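Side-chain contacts in beta subunit of photoactivated adenylyl cyclase (Beggiatoa sp. PS, PDB 5M2A), which probably converts ATP to cyclic AMP under the control of blue light sensed by a flavin-binding BLUF domain: residues A[312-317]-A[323-328]; A[192-197]-A[218-223]; A[242-247]-A[343-348]. All blocks are in the same frame, centred on the assembly; numbering follows the deposited sequence. Where two conformers were deposited one is given.

Contact 1. Residues A[312-317]-A[323-328]; sequences LGAHQV and AIEVYT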
ATOM      1  N   LEU A 312      -1.035 -34.515   4.499  1.00 28.32           N
ATOM      2  CA  LEU A 312      -1.175 -34.605   3.054  1.00 32.11           C
ATOM      3  C   LEU A 312       0.140 -34.948   2.361  1.00 32.24           C
ATOM      4  O   LEU A 312       0.264 -34.751   1.147  1.00 37.33           O
ATOM      5  CB  LEU A 312      -1.747 -33.296   2.507  1.00 28.62           C
ATOM      6  CG  LEU A 312      -3.121 -32.963   3.090  1.00 26.11           C
ATOM      7  CD1 LEU A 312      -3.623 -31.627   2.577  1.00 23.81           C
ATOM      8  CD2 LEU A 312      -4.108 -34.079   2.755  1.00 31.19           C
ATOM      9  N   GLY A 313       1.127 -35.435   3.113  1.00 34.95           N
ATOM     10  CA  GLY A 313       2.362 -35.922   2.531  1.00 33.76           C
ATOM     11  C   GLY A 313       3.336 -34.806   2.199  1.00 38.93           C
ATOM     12  O   GLY A 313       3.062 -33.617   2.355  1.00 37.01           O
ATOM     13  N   ALA A 314       4.513 -35.216   1.734  1.00 41.10           N
ATOM     14  CA  ALA A 314       5.550 -34.266   1.358  1.00 41.69           C
ATOM     15  C   ALA A 314       5.331 -33.762  -0.063  1.00 44.89           C
ATOM     16  O   ALA A 314       5.007 -34.534  -0.971  1.00 54.39           O
ATOM     17  CB  ALA A 314       6.935 -34.905   1.483  1.00 42.36           C
ATOM     18  N   HIS A 315       5.504 -32.453  -0.247  1.00 43.06           N
ATOM     19  CA  HIS A 315       5.418 -31.805  -1.547  1.00 44.78           C
ATOM     20  C   HIS A 315       6.596 -30.854  -1.696  1.00 53.26           C
ATOM     21  O   HIS A 315       7.065 -30.267  -0.717  1.00 48.55           O
ATOM     22  CB  HIS A 315       4.098 -31.037  -1.710  1.00 40.85           C
ATOM     23  CG  HIS A 315       2.882 -31.900  -1.608  1.00 38.87           C
ATOM     24  ND1 HIS A 315       2.169 -32.312  -2.713  1.00 43.78           N
ATOM     25  CD2 HIS A 315       2.257 -32.438  -0.534  1.00 37.37           C
ATOM     26  CE1 HIS A 315       1.153 -33.063  -2.323  1.00 44.77           C
ATOM     27  NE2 HIS A 315       1.186 -33.156  -1.005  1.00 40.19           N
ATOM     28  N   GLN A 316       7.077 -30.702  -2.930  1.00 65.50           N
ATOM     29  CA  GLN A 316       8.248 -29.875  -3.197  1.00 71.75           C
ATOM     30  C   GLN A 316       7.847 -28.440  -3.523  1.00 71.00           C
ATOM     31  O   GLN A 316       6.825 -28.196  -4.169  1.00 75.18           O
ATOM     32  CB  GLN A 316       9.073 -30.456  -4.345  1.00 77.08           C
ATOM     33  CG  GLN A 316      10.349 -31.171  -3.909  1.00 81.96           C
ATOM     34  CD  GLN A 316      11.464 -30.210  -3.496  1.00 86.59           C
ATOM     35  OE1 GLN A 316      11.223 -29.189  -2.855  1.00 89.78           O
ATOM     36  NE2 GLN A 316      12.692 -30.535  -3.878  1.00 89.42           N
ATOM     37  N   VAL A 317       8.675 -27.495  -3.081  1.00 70.46           N
ATOM     38  CA  VAL A 317       8.423 -26.068  -3.245  1.00 71.30           C
ATOM     39  C   VAL A 317       9.564 -25.468  -4.053  1.00 72.42           C
ATOM     40  O   VAL A 317      10.729 -25.535  -3.639  1.00 70.80           O
ATOM     41  CB  VAL A 317       8.282 -25.356  -1.889  1.00 68.25           C
ATOM     42  CG1 VAL A 317       8.232 -23.851  -2.082  1.00 70.81           C
ATOM     43  CG2 VAL A 317       7.043 -25.847  -1.159  1.00 64.67           C
ATOM     44  N   ALA A 323      11.580 -31.066   0.002  1.00 64.64           N
ATOM     45  CA  ALA A 323      10.131 -31.086   0.125  1.00 62.53           C
ATOM     46  C   ALA A 323       9.711 -30.799   1.564  1.00 62.07           C
ATOM     47  O   ALA A 323      10.478 -30.971   2.515  1.00 67.74           O
ATOM     48  CB  ALA A 323       9.573 -32.434  -0.331  1.00 62.55           C
ATOM     49  N   ILE A 324       8.468 -30.348   1.715  1.00 53.32           N
ATOM     50  CA  ILE A 324       7.914 -29.987   3.013  1.00 44.02           C
ATOM     51  C   ILE A 324       6.638 -30.784   3.252  1.00 37.75           C
ATOM     52  O   ILE A 324       5.855 -31.037   2.330  1.00 35.89           O
ATOM     53  CB  ILE A 324       7.626 -28.476   3.113  1.00 49.73           C
ATOM     54  CG1 ILE A 324       6.687 -28.052   1.982  1.00 46.24           C
ATOM     55  CG2 ILE A 324       8.917 -27.673   3.075  1.00 58.78           C
ATOM     56  CD1 ILE A 324       5.911 -26.800   2.283  1.00 51.72           C
ATOM     57  N   GLU A 325       6.431 -31.172   4.508  1.00 37.34           N
ATOM     58  CA  GLU A 325       5.196 -31.836   4.901  1.00 34.24           C
ATOM     59  C   GLU A 325       4.038 -30.855   4.816  1.00 27.44           C
ATOM     60  O   GLU A 325       4.125 -29.730   5.317  1.00 27.57           O
ATOM     61  CB  GLU A 325       5.312 -32.382   6.322  1.00 45.93           C
ATOM     62  CG  GLU A 325       6.096 -33.670   6.416  1.00 59.37           C
ATOM     63  CD  GLU A 325       5.487 -34.770   5.567  1.00 66.46           C
ATOM     64  OE1 GLU A 325       4.348 -35.193   5.856  1.00 67.73           O
ATOM     65  OE2 GLU A 325       6.143 -35.205   4.597  1.00 71.72           O
ATOM     66  N   VAL A 326       2.948 -31.276   4.184  1.00 23.77           N
ATOM     67  CA  VAL A 326       1.751 -30.449   4.060  1.00 24.28           C
ATOM     68  C   VAL A 326       0.669 -31.030   4.953  1.00 24.16           C
ATOM     69  O   VAL A 326       0.471 -32.249   4.990  1.00 25.79           O
ATOM     70  CB  VAL A 326       1.266 -30.363   2.606  1.00 27.97           C
ATOM     71  CG1 VAL A 326      -0.007 -29.518   2.535  1.00 23.59           C
ATOM     72  CG2 VAL A 326       2.362 -29.785   1.735  1.00 33.28           C
ATOM     73  N   TYR A 327      -0.024 -30.157   5.674  1.00 23.46           N
ATOM     74  CA  TYR A 327      -1.114 -30.548   6.547  1.00 22.75           C
ATOM     75  C   TYR A 327      -2.366 -29.762   6.200  1.00 18.35           C
ATOM     76  O   TYR A 327      -2.320 -28.732   5.531  1.00 17.44           O
ATOM     77  CB  TYR A 327      -0.774 -30.304   8.021  1.00 24.47           C
ATOM     78  CG  TYR A 327       0.292 -31.208   8.563  1.00 26.00           C
ATOM     79  CD1 TYR A 327       1.639 -30.865   8.471  1.00 31.89           C
ATOM     80  CD2 TYR A 327      -0.044 -32.411   9.162  1.00 30.40           C
ATOM     81  CE1 TYR A 327       2.621 -31.710   8.969  1.00 35.13           C
ATOM     82  CE2 TYR A 327       0.927 -33.253   9.657  1.00 34.49           C
ATOM     83  CZ  TYR A 327       2.252 -32.897   9.561  1.00 41.13           C
ATOM     84  OH  TYR A 327       3.207 -33.750  10.061  1.00 47.48           O
ATOM     85  N   THR A 328      -3.482 -30.257   6.714  1.00 20.74           N
ATOM     86  CA  THR A 328      -4.747 -29.556   6.676  1.00 21.06           C
ATOM     87  C   THR A 328      -5.526 -29.949   7.922  1.00 20.13           C
ATOM     88  O   THR A 328      -5.014 -30.654   8.798  1.00 21.51           O
ATOM     89  CB  THR A 328      -5.507 -29.872   5.383  1.00 18.61           C
ATOM     90  OG1 THR A 328      -6.671 -29.042   5.305  1.00 22.57           O
ATOM     91  CG2 THR A 328      -5.933 -31.331   5.352  1.00 19.58           C
TER
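L312 and G313 together face the single residue V326, a beta bulge in the antiparallel hairpin of strands 309-315 and 324-329. L312 N gives its hydrogen to V326 O at 2.8 Å, while V326 N reaches G313 O; the extra residue is accommodated by G313 at a positive phi of 81°, which favours glycine. Past the bulge, H315 and I324 form a regular hydrogen-bonded pair.

The L312 side chain runs along the partner strand from its root outwards. CB lies 3.5 Å from V326 O, with V326 CG1 a little farther off. CG has moved on to T328 CG2, and CD1 closes on that same methyl at 3.6 Å, the two side chains crossing at a slant; CD2 brushes it from farther away. With CG anti to its carbonyl carbon (chi1 -61°), H315 turns back over its own strand: NE2 gives a hydrogen bond to L312 O at 2.8 Å, the acceptor lying in the ring plane, and CD2 rests 3.5 Å from V326 CG2. A314 and E325 project from the other face, where E325 OE1 is held by N311. The side with H315, V317, I324 and V326 packs on helix 274-285, and strand 324-329 continues the catalytic-domain sheet through its pairing with strand 293-296.

Contact 2. Residues A[192-197]-A[218-223]; sequences SAYGGE and AIRTSL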
ATOM      1  N   SER A 192      -8.959  -9.375  10.055  1.00 15.86           N
ATOM      2  CA  SER A 192      -8.787  -8.316  11.047  1.00 16.96           C
ATOM      3  C   SER A 192      -9.554  -8.616  12.331  1.00 23.71           C
ATOM      4  O   SER A 192      -9.117  -8.238  13.427  1.00 21.47           O
ATOM      5  CB  SER A 192      -9.236  -6.975  10.455  1.00 25.12           C
ATOM      6  OG  SER A 192      -8.504  -6.693   9.268  1.00 29.59           O
ATOM      7  N   ALA A 193     -10.698  -9.294  12.218  1.00 22.91           N
ATOM      8  CA  ALA A 193     -11.445  -9.685  13.411  1.00 24.37           C
ATOM      9  C   ALA A 193     -10.655 -10.659  14.272  1.00 24.39           C
ATOM     10  O   ALA A 193     -10.779 -10.640  15.504  1.00 21.89           O
ATOM     11  CB  ALA A 193     -12.781 -10.311  13.018  1.00 25.61           C
ATOM     12  N   TYR A 194      -9.846 -11.513  13.651  1.00 18.87           N
ATOM     13  CA  TYR A 194      -9.039 -12.473  14.385  1.00 17.65           C
ATOM     14  C   TYR A 194      -7.667 -11.917  14.762  1.00 24.38           C
ATOM     15  O   TYR A 194      -6.826 -12.667  15.258  1.00 20.94           O
ATOM     16  CB  TYR A 194      -8.884 -13.770  13.574  1.00 18.17           C
ATOM     17  CG  TYR A 194     -10.089 -14.688  13.652  1.00 22.36           C
ATOM     18  CD1 TYR A 194     -10.227 -15.594  14.693  1.00 24.88           C
ATOM     19  CD2 TYR A 194     -11.087 -14.649  12.680  1.00 24.21           C
ATOM     20  CE1 TYR A 194     -11.327 -16.443  14.769  1.00 24.92           C
ATOM     21  CE2 TYR A 194     -12.173 -15.491  12.744  1.00 21.71           C
ATOM     22  CZ  TYR A 194     -12.292 -16.386  13.786  1.00 21.87           C
ATOM     23  OH  TYR A 194     -13.382 -17.217  13.855  1.00 23.41           O
ATOM     24  N   GLY A 195      -7.425 -10.626  14.530  1.00 24.83           N
ATOM     25  CA  GLY A 195      -6.182 -10.004  14.918  1.00 28.99           C
ATOM     26  C   GLY A 195      -5.054 -10.131  13.921  1.00 23.35           C
ATOM     27  O   GLY A 195      -3.936  -9.705  14.230  1.00 22.58           O
ATOM     28  N   GLY A 196      -5.301 -10.710  12.749  1.00 17.55           N
ATOM     29  CA  GLY A 196      -4.300 -10.735  11.703  1.00 17.89           C
ATOM     30  C   GLY A 196      -4.098  -9.364  11.090  1.00 23.36           C
ATOM     31  O   GLY A 196      -4.891  -8.437  11.290  1.00 20.68           O
ATOM     32  N   GLU A 197      -2.998  -9.225  10.350  1.00 19.78           N
ATOM     33  CA  GLU A 197      -2.653  -7.968   9.693  1.00 19.11           C
ATOM     34  C   GLU A 197      -2.598  -8.208   8.194  1.00 18.38           C
ATOM     35  O   GLU A 197      -1.695  -8.897   7.708  1.00 20.49           O
ATOM     36  CB  GLU A 197      -1.322  -7.422  10.207  1.00 25.01           C
ATOM     37  CG  GLU A 197      -1.332  -7.140  11.702  1.00 27.50           C
ATOM     38  CD  GLU A 197      -0.037  -6.509  12.202  1.00 34.58           C
ATOM     39  OE1 GLU A 197      -0.113  -5.642  13.099  1.00 39.00           O
ATOM     40  OE2 GLU A 197       1.055  -6.880  11.710  1.00 29.79           O
ATOM     41  N   ALA A 218      -5.504 -18.218  12.918  1.00 16.34           N
ATOM     42  CA  ALA A 218      -5.216 -18.327  11.488  1.00 14.49           C
ATOM     43  C   ALA A 218      -6.046 -19.426  10.824  1.00 17.10           C
ATOM     44  O   ALA A 218      -6.544 -19.253   9.699  1.00 17.43           O
ATOM     45  CB  ALA A 218      -3.723 -18.588  11.292  1.00 15.56           C
ATOM     46  N   ILE A 219      -6.185 -20.572  11.487  1.00 18.49           N
ATOM     47  CA  ILE A 219      -7.008 -21.652  10.944  0.53 17.49           C
ATOM     48  C   ILE A 219      -8.476 -21.235  10.928  1.00 17.83           C
ATOM     49  O   ILE A 219      -9.185 -21.427   9.937  1.00 16.08           O
ATOM     50  CB  ILE A 219      -6.802 -22.939  11.764  0.53 21.02           C
ATOM     51  CG1 ILE A 219      -5.329 -23.350  11.747  0.53 19.82           C
ATOM     52  CG2 ILE A 219      -7.718 -24.060  11.261  0.53 19.79           C
ATOM     53  CD1 ILE A 219      -4.835 -23.738  10.391  0.53 22.31           C
ATOM     54  N   ARG A 220      -8.947 -20.667  12.043  1.00 16.17           N
ATOM     55  CA  ARG A 220     -10.342 -20.220  12.133  1.00 17.33           C
ATOM     56  C   ARG A 220     -10.649 -19.138  11.104  1.00 18.61           C
ATOM     57  O   ARG A 220     -11.733 -19.127  10.502  1.00 20.20           O
ATOM     58  CB  ARG A 220     -10.631 -19.710  13.550  1.00 19.23           C
ATOM     59  CG  ARG A 220     -10.573 -20.794  14.581  1.00 16.30           C
ATOM     60  CD  ARG A 220     -10.708 -20.268  16.009  1.00 17.40           C
ATOM     61  NE  ARG A 220     -10.735 -21.406  16.925  1.00 22.23           N
ATOM     62  CZ  ARG A 220     -10.174 -21.404  18.130  1.00 24.16           C
ATOM     63  NH1 ARG A 220      -9.541 -20.324  18.555  1.00 24.37           N
ATOM     64  NH2 ARG A 220     -10.239 -22.478  18.907  1.00 22.81           N
ATOM     65  N   THR A 221      -9.731 -18.189  10.930  1.00 20.36           N
ATOM     66  CA  THR A 221      -9.862 -17.216   9.855  1.00 19.07           C
ATOM     67  C   THR A 221     -10.121 -17.907   8.524  1.00 17.85           C
ATOM     68  O   THR A 221     -11.067 -17.571   7.799  1.00 16.49           O
ATOM     69  CB  THR A 221      -8.585 -16.386   9.768  1.00 18.96           C
ATOM     70  OG1 THR A 221      -8.499 -15.524  10.907  1.00 17.65           O
ATOM     71  CG2 THR A 221      -8.588 -15.554   8.497  1.00 20.09           C
ATOM     72  N   SER A 222      -9.265 -18.866   8.185  1.00 15.44           N
ATOM     73  CA  SER A 222      -9.366 -19.552   6.901  1.00 15.45           C
ATOM     74  C   SER A 222     -10.702 -20.269   6.759  1.00 14.44           C
ATOM     75  O   SER A 222     -11.345 -20.214   5.703  1.00 16.94           O
ATOM     76  CB  SER A 222      -8.203 -20.539   6.770  1.00 19.12           C
ATOM     77  OG  SER A 222      -6.971 -19.848   6.930  1.00 17.25           O
ATOM     78  N   LEU A 223     -11.111 -21.006   7.795  1.00 16.44           N
ATOM     79  CA  LEU A 223     -12.387 -21.720   7.720  1.00 17.65           C
ATOM     80  C   LEU A 223     -13.560 -20.753   7.656  1.00 18.47           C
ATOM     81  O   LEU A 223     -14.546 -21.003   6.952  1.00 17.80           O
ATOM     82  CB  LEU A 223     -12.534 -22.651   8.922  1.00 15.71           C
ATOM     83  CG  LEU A 223     -11.424 -23.690   9.025  1.00 21.05           C
ATOM     84  CD1 LEU A 223     -11.507 -24.414  10.374  1.00 20.18           C
ATOM     85  CD2 LEU A 223     -11.524 -24.675   7.867  1.00 17.61           C
TER
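Y194 lays one face of its ring on helix 215-235, at R220 and T221. Packing is closest near the root of the tyrosine: T221 OG1 sits 3.2 Å from Y194 CB and 3.3 Å from Y194 CG. Farther along, the ring covers helix backbone, with T221 N 4.0 Å above its plane over the centre and R220 C displaced toward the rim. The T221 hydroxyl is hydrogen-bonded to A217 O, one turn back in its own helix, and thus comes to the ring with a polar partner already in place. Its side chain and that of Y194 run antiparallel alongside one another.

The tyrosine stands where helix 173-193 ends, as the first residue to leave helical backbone angles. A Schellman motif closes that helix: G195, at phi 86°, is its C-prime residue, G196 N bonds to I191 O and G195 N to S192 O. From here the chain turns into strand 197-202 of the cyclase-type catalytic domain.

Toward solvent the fit is looser, and R220 meets the ring with the aliphatic part of its chain. The R220 side chain crosses that of Y194 at about a right angle, its CB 3.6 Å from Y194 CE1, and CD follows at 4.1 Å from the same CE1. Beyond that the arginine runs extended from CG to NE (chi2 174°) and carries its guanidinium away from the ring; the R220 side chain also touches A305 and W307 of a loop. The far end of Y194 has a mate farther along the helix, its OH being hydrogen-bonded to D224.

Contact 3. Residues A[242-247]-A[343-348]; sequences LHLLYT and QLIRQT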
ATOM      1  N   LEU A 242     -21.041 -13.948  -8.035  1.00 18.74           N
ATOM      2  CA  LEU A 242     -20.732 -14.417  -6.683  1.00 18.65           C
ATOM      3  C   LEU A 242     -21.174 -15.860  -6.448  1.00 17.75           C
ATOM      4  O   LEU A 242     -20.659 -16.514  -5.533  1.00 19.22           O
ATOM      5  CB  LEU A 242     -21.390 -13.509  -5.651  1.00 19.12           C
ATOM      6  CG  LEU A 242     -20.827 -12.089  -5.654  1.00 19.37           C
ATOM      7  CD1 LEU A 242     -21.613 -11.185  -4.688  1.00 18.17           C
ATOM      8  CD2 LEU A 242     -19.323 -12.109  -5.323  1.00 20.95           C
ATOM      9  N   HIS A 243     -22.094 -16.376  -7.263  1.00 18.80           N
ATOM     10  CA  HIS A 243     -22.505 -17.774  -7.158  1.00 19.62           C
ATOM     11  C   HIS A 243     -21.361 -18.728  -7.475  1.00 25.06           C
ATOM     12  O   HIS A 243     -21.478 -19.930  -7.204  1.00 23.62           O
ATOM     13  CB  HIS A 243     -23.688 -18.040  -8.094  1.00 27.06           C
ATOM     14  CG  HIS A 243     -24.202 -19.445  -8.039  1.00 40.39           C
ATOM     15  ND1 HIS A 243     -24.628 -20.034  -6.867  1.00 43.98           N
ATOM     16  CD2 HIS A 243     -24.345 -20.384  -9.006  1.00 45.75           C
ATOM     17  CE1 HIS A 243     -25.017 -21.274  -7.115  1.00 48.92           C
ATOM     18  NE2 HIS A 243     -24.856 -21.510  -8.405  1.00 50.46           N
ATOM     19  N   LEU A 244     -20.263 -18.213  -8.038  1.00 22.74           N
ATOM     20  CA  LEU A 244     -19.163 -19.028  -8.539  1.00 24.90           C
ATOM     21  C   LEU A 244     -17.876 -18.806  -7.768  1.00 20.75           C
ATOM     22  O   LEU A 244     -16.807 -19.162  -8.272  1.00 20.10           O
ATOM     23  CB  LEU A 244     -18.892 -18.734 -10.015  1.00 25.74           C
ATOM     24  CG  LEU A 244     -19.657 -19.348 -11.184  1.00 33.71           C
ATOM     25  CD1 LEU A 244     -20.940 -20.055 -10.789  1.00 33.88           C
ATOM     26  CD2 LEU A 244     -19.897 -18.261 -12.211  1.00 28.00           C
ATOM     27  N   LEU A 245     -17.950 -18.212  -6.568  1.00 21.92           N
ATOM     28  CA  LEU A 245     -16.772 -17.743  -5.843  1.00 18.00           C
ATOM     29  C   LEU A 245     -16.338 -18.772  -4.795  1.00 21.72           C
ATOM     30  O   LEU A 245     -17.058 -19.028  -3.817  1.00 19.53           O
ATOM     31  CB  LEU A 245     -17.046 -16.373  -5.211  1.00 18.42           C
ATOM     32  CG  LEU A 245     -15.980 -15.738  -4.305  1.00 19.08           C
ATOM     33  CD1 LEU A 245     -14.660 -15.541  -5.032  1.00 17.96           C
ATOM     34  CD2 LEU A 245     -16.489 -14.401  -3.737  1.00 20.28           C
ATOM     35  N   TYR A 246     -15.148 -19.338  -5.009  1.00 17.87           N
ATOM     36  CA  TYR A 246     -14.473 -20.269  -4.122  1.00 18.47           C
ATOM     37  C   TYR A 246     -13.060 -19.773  -3.843  1.00 17.50           C
ATOM     38  O   TYR A 246     -12.474 -19.019  -4.627  1.00 17.61           O
ATOM     39  CB  TYR A 246     -14.369 -21.670  -4.731  1.00 20.53           C
ATOM     40  CG  TYR A 246     -15.674 -22.290  -5.132  1.00 20.52           C
ATOM     41  CD1 TYR A 246     -16.360 -21.847  -6.254  1.00 18.18           C
ATOM     42  CD2 TYR A 246     -16.198 -23.364  -4.417  1.00 25.17           C
ATOM     43  CE1 TYR A 246     -17.546 -22.425  -6.640  1.00 18.79           C
ATOM     44  CE2 TYR A 246     -17.386 -23.953  -4.799  1.00 23.74           C
ATOM     45  CZ  TYR A 246     -18.056 -23.477  -5.904  1.00 29.63           C
ATOM     46  OH  TYR A 246     -19.236 -24.069  -6.275  1.00 28.88           O
ATOM     47  N   THR A 247     -12.487 -20.232  -2.740  1.00 16.43           N
ATOM     48  CA  THR A 247     -11.139 -19.809  -2.400  1.00 18.18           C
ATOM     49  C   THR A 247     -10.283 -21.022  -2.067  1.00 21.31           C
ATOM     50  O   THR A 247     -10.788 -22.103  -1.755  1.00 20.29           O
ATOM     51  CB  THR A 247     -11.152 -18.806  -1.226  1.00 17.19           C
ATOM     52  OG1 THR A 247      -9.859 -18.202  -1.084  1.00 16.60           O
ATOM     53  CG2 THR A 247     -11.540 -19.482   0.067  1.00 21.60           C
ATOM     54  N   GLN A 343     -14.857 -26.772 -14.148  1.00 32.28           N
ATOM     55  CA  GLN A 343     -15.615 -27.021 -15.375  1.00 35.44           C
ATOM     56  C   GLN A 343     -17.010 -26.413 -15.297  1.00 32.15           C
ATOM     57  O   GLN A 343     -17.534 -25.906 -16.299  1.00 34.14           O
ATOM     58  CB  GLN A 343     -15.744 -28.524 -15.631  1.00 43.76           C
ATOM     59  CG  GLN A 343     -14.460 -29.296 -15.851  1.00 50.50           C
ATOM     60  CD  GLN A 343     -14.727 -30.794 -15.945  1.00 60.25           C
ATOM     61  OE1 GLN A 343     -15.876 -31.223 -16.068  1.00 65.53           O
ATOM     62  NE2 GLN A 343     -13.669 -31.594 -15.878  1.00 61.68           N
ATOM     63  N   LEU A 344     -17.651 -26.519 -14.131  1.00 35.67           N
ATOM     64  CA  LEU A 344     -18.954 -25.902 -13.923  1.00 39.31           C
ATOM     65  C   LEU A 344     -18.870 -24.386 -14.055  1.00 36.66           C
ATOM     66  O   LEU A 344     -19.759 -23.752 -14.628  1.00 39.37           O
ATOM     67  CB  LEU A 344     -19.493 -26.283 -12.546  1.00 41.08           C
ATOM     68  CG  LEU A 344     -20.777 -25.579 -12.104  1.00 47.26           C
ATOM     69  CD1 LEU A 344     -21.979 -26.200 -12.810  1.00 52.97           C
ATOM     70  CD2 LEU A 344     -20.934 -25.640 -10.600  1.00 48.13           C
ATOM     71  N   ILE A 345     -17.807 -23.786 -13.525  1.00 31.34           N
ATOM     72  CA  ILE A 345     -17.635 -22.340 -13.643  1.00 31.42           C
ATOM     73  C   ILE A 345     -17.559 -21.932 -15.111  1.00 38.02           C
ATOM     74  O   ILE A 345     -18.293 -21.046 -15.568  1.00 36.04           O
ATOM     75  CB  ILE A 345     -16.400 -21.896 -12.838  1.00 25.90           C
ATOM     76  CG1 ILE A 345     -16.689 -22.112 -11.350  1.00 24.37           C
ATOM     77  CG2 ILE A 345     -16.036 -20.457 -13.146  1.00 27.34           C
ATOM     78  CD1 ILE A 345     -15.517 -21.820 -10.407  1.00 24.32           C
ATOM     79  N   ARG A 346     -16.723 -22.619 -15.890  1.00 35.02           N
ATOM     80  CA  ARG A 346     -16.622 -22.307 -17.309  1.00 38.19           C
ATOM     81  C   ARG A 346     -17.948 -22.545 -18.026  1.00 41.44           C
ATOM     82  O   ARG A 346     -18.386 -21.717 -18.831  1.00 43.81           O
ATOM     83  CB  ARG A 346     -15.500 -23.124 -17.950  1.00 35.84           C
ATOM     84  CG  ARG A 346     -15.426 -22.981 -19.461  1.00 44.27           C
ATOM     85  CD  ARG A 346     -14.109 -23.510 -20.003  1.00 52.42           C
ATOM     86  NE  ARG A 346     -12.977 -22.743 -19.493  1.00 55.48           N
ATOM     87  CZ  ARG A 346     -12.552 -21.600 -20.020  1.00 60.23           C
ATOM     88  NH1 ARG A 346     -13.165 -21.087 -21.076  1.00 63.20           N
ATOM     89  NH2 ARG A 346     -11.514 -20.968 -19.487  1.00 61.61           N
ATOM     90  N   GLN A 347     -18.615 -23.662 -17.733  1.00 41.41           N
ATOM     91  CA  GLN A 347     -19.871 -23.964 -18.412  1.00 43.97           C
ATOM     92  C   GLN A 347     -20.980 -23.004 -17.989  1.00 39.35           C
ATOM     93  O   GLN A 347     -21.834 -22.637 -18.804  1.00 40.64           O
ATOM     94  CB  GLN A 347     -20.271 -25.417 -18.153  1.00 46.06           C
ATOM     95  CG  GLN A 347     -19.408 -26.418 -18.904  1.00 56.93           C
ATOM     96  CD  GLN A 347     -19.856 -27.854 -18.701  1.00 64.46           C
ATOM     97  OE1 GLN A 347     -20.241 -28.248 -17.601  1.00 68.89           O
ATOM     98  NE2 GLN A 347     -19.809 -28.643 -19.767  1.00 67.97           N
ATOM     99  N   THR A 348     -20.994 -22.591 -16.719  1.00 33.97           N
ATOM    100  CA  THR A 348     -21.968 -21.594 -16.284  1.00 39.82           C
ATOM    101  C   THR A 348     -21.785 -20.286 -17.047  1.00 38.97           C
ATOM    102  O   THR A 348     -22.763 -19.634 -17.433  1.00 39.58           O
ATOM    103  CB  THR A 348     -21.846 -21.355 -14.777  1.00 41.10           C
ATOM    104  OG1 THR A 348     -22.154 -22.565 -14.074  1.00 39.86           O
ATOM    105  CG2 THR A 348     -22.800 -20.260 -14.323  1.00 42.62           C
TER
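A chi1 of -83° in L244 sets CG opposite the carbonyl carbon and aims the side chain at helix 338-349, where I345 places its CG1 in the same relation to its own backbone. The two side chains then pass side by side, pointing opposite ways, L244 CG lying 4.1 Å from I345 CG1. Because I345 is extended at chi2 (175°), its CD1 reaches on to L244 O at 3.6 Å and to Y246 CD1 at 4.2 Å, meeting the tyrosine ring obliquely. The chi2 of L244 is nearly eclipsed, at 13°, which suggests some strain, and its two methyls fork round the end of T348: CD1 is 4.0 Å and CD2 4.1 Å from T348 CG2, the side chains meeting tip to tip.

T348 is itself fixed one turn back along its helix. Its OG1 donates to L344 O at 2.7 Å from above the carbonyl plane, while T348 N bonds to the same oxygen from the opposite face. A serine here would lack CG2 and would probably leave the forked end of L244 without its mate, opening a gap between the loop and the helix.

Y246 also makes a cation-pi contact with R233 and an edge-to-face contact with Y336, and its side chain is about 10 Å from the bound magnesium ion. I345 packs onward against A163 and L167. Between loop and helix the chemistry is apolar: the last helix of the chain is packed here by van der Waals contact of aliphatic side chains and the Y246 ring, and the charged group of R346 pairs with E169 to one side.

Contact 2 comes first along the chain. It closes a loop that leaves helix 173-193, passes through strands 197-202 and 205-211, and returns in helix 215-235. Contact 3 opens after that helix, at 242-247, and closes only at 343-348. The long excursion between includes strand 247-258, helix 274-285 and the hairpin of contact 1, which is therefore nested inside it with its own short connection, partly unmodelled. None of the three cross. Their centres stand 22 to 27 Å apart and none touches another: contact 1 builds a sheet margin, contact 2 sets the C-terminal end of helix 173-193 against the side of helix 215-235, and contact 3 brings the last helix back.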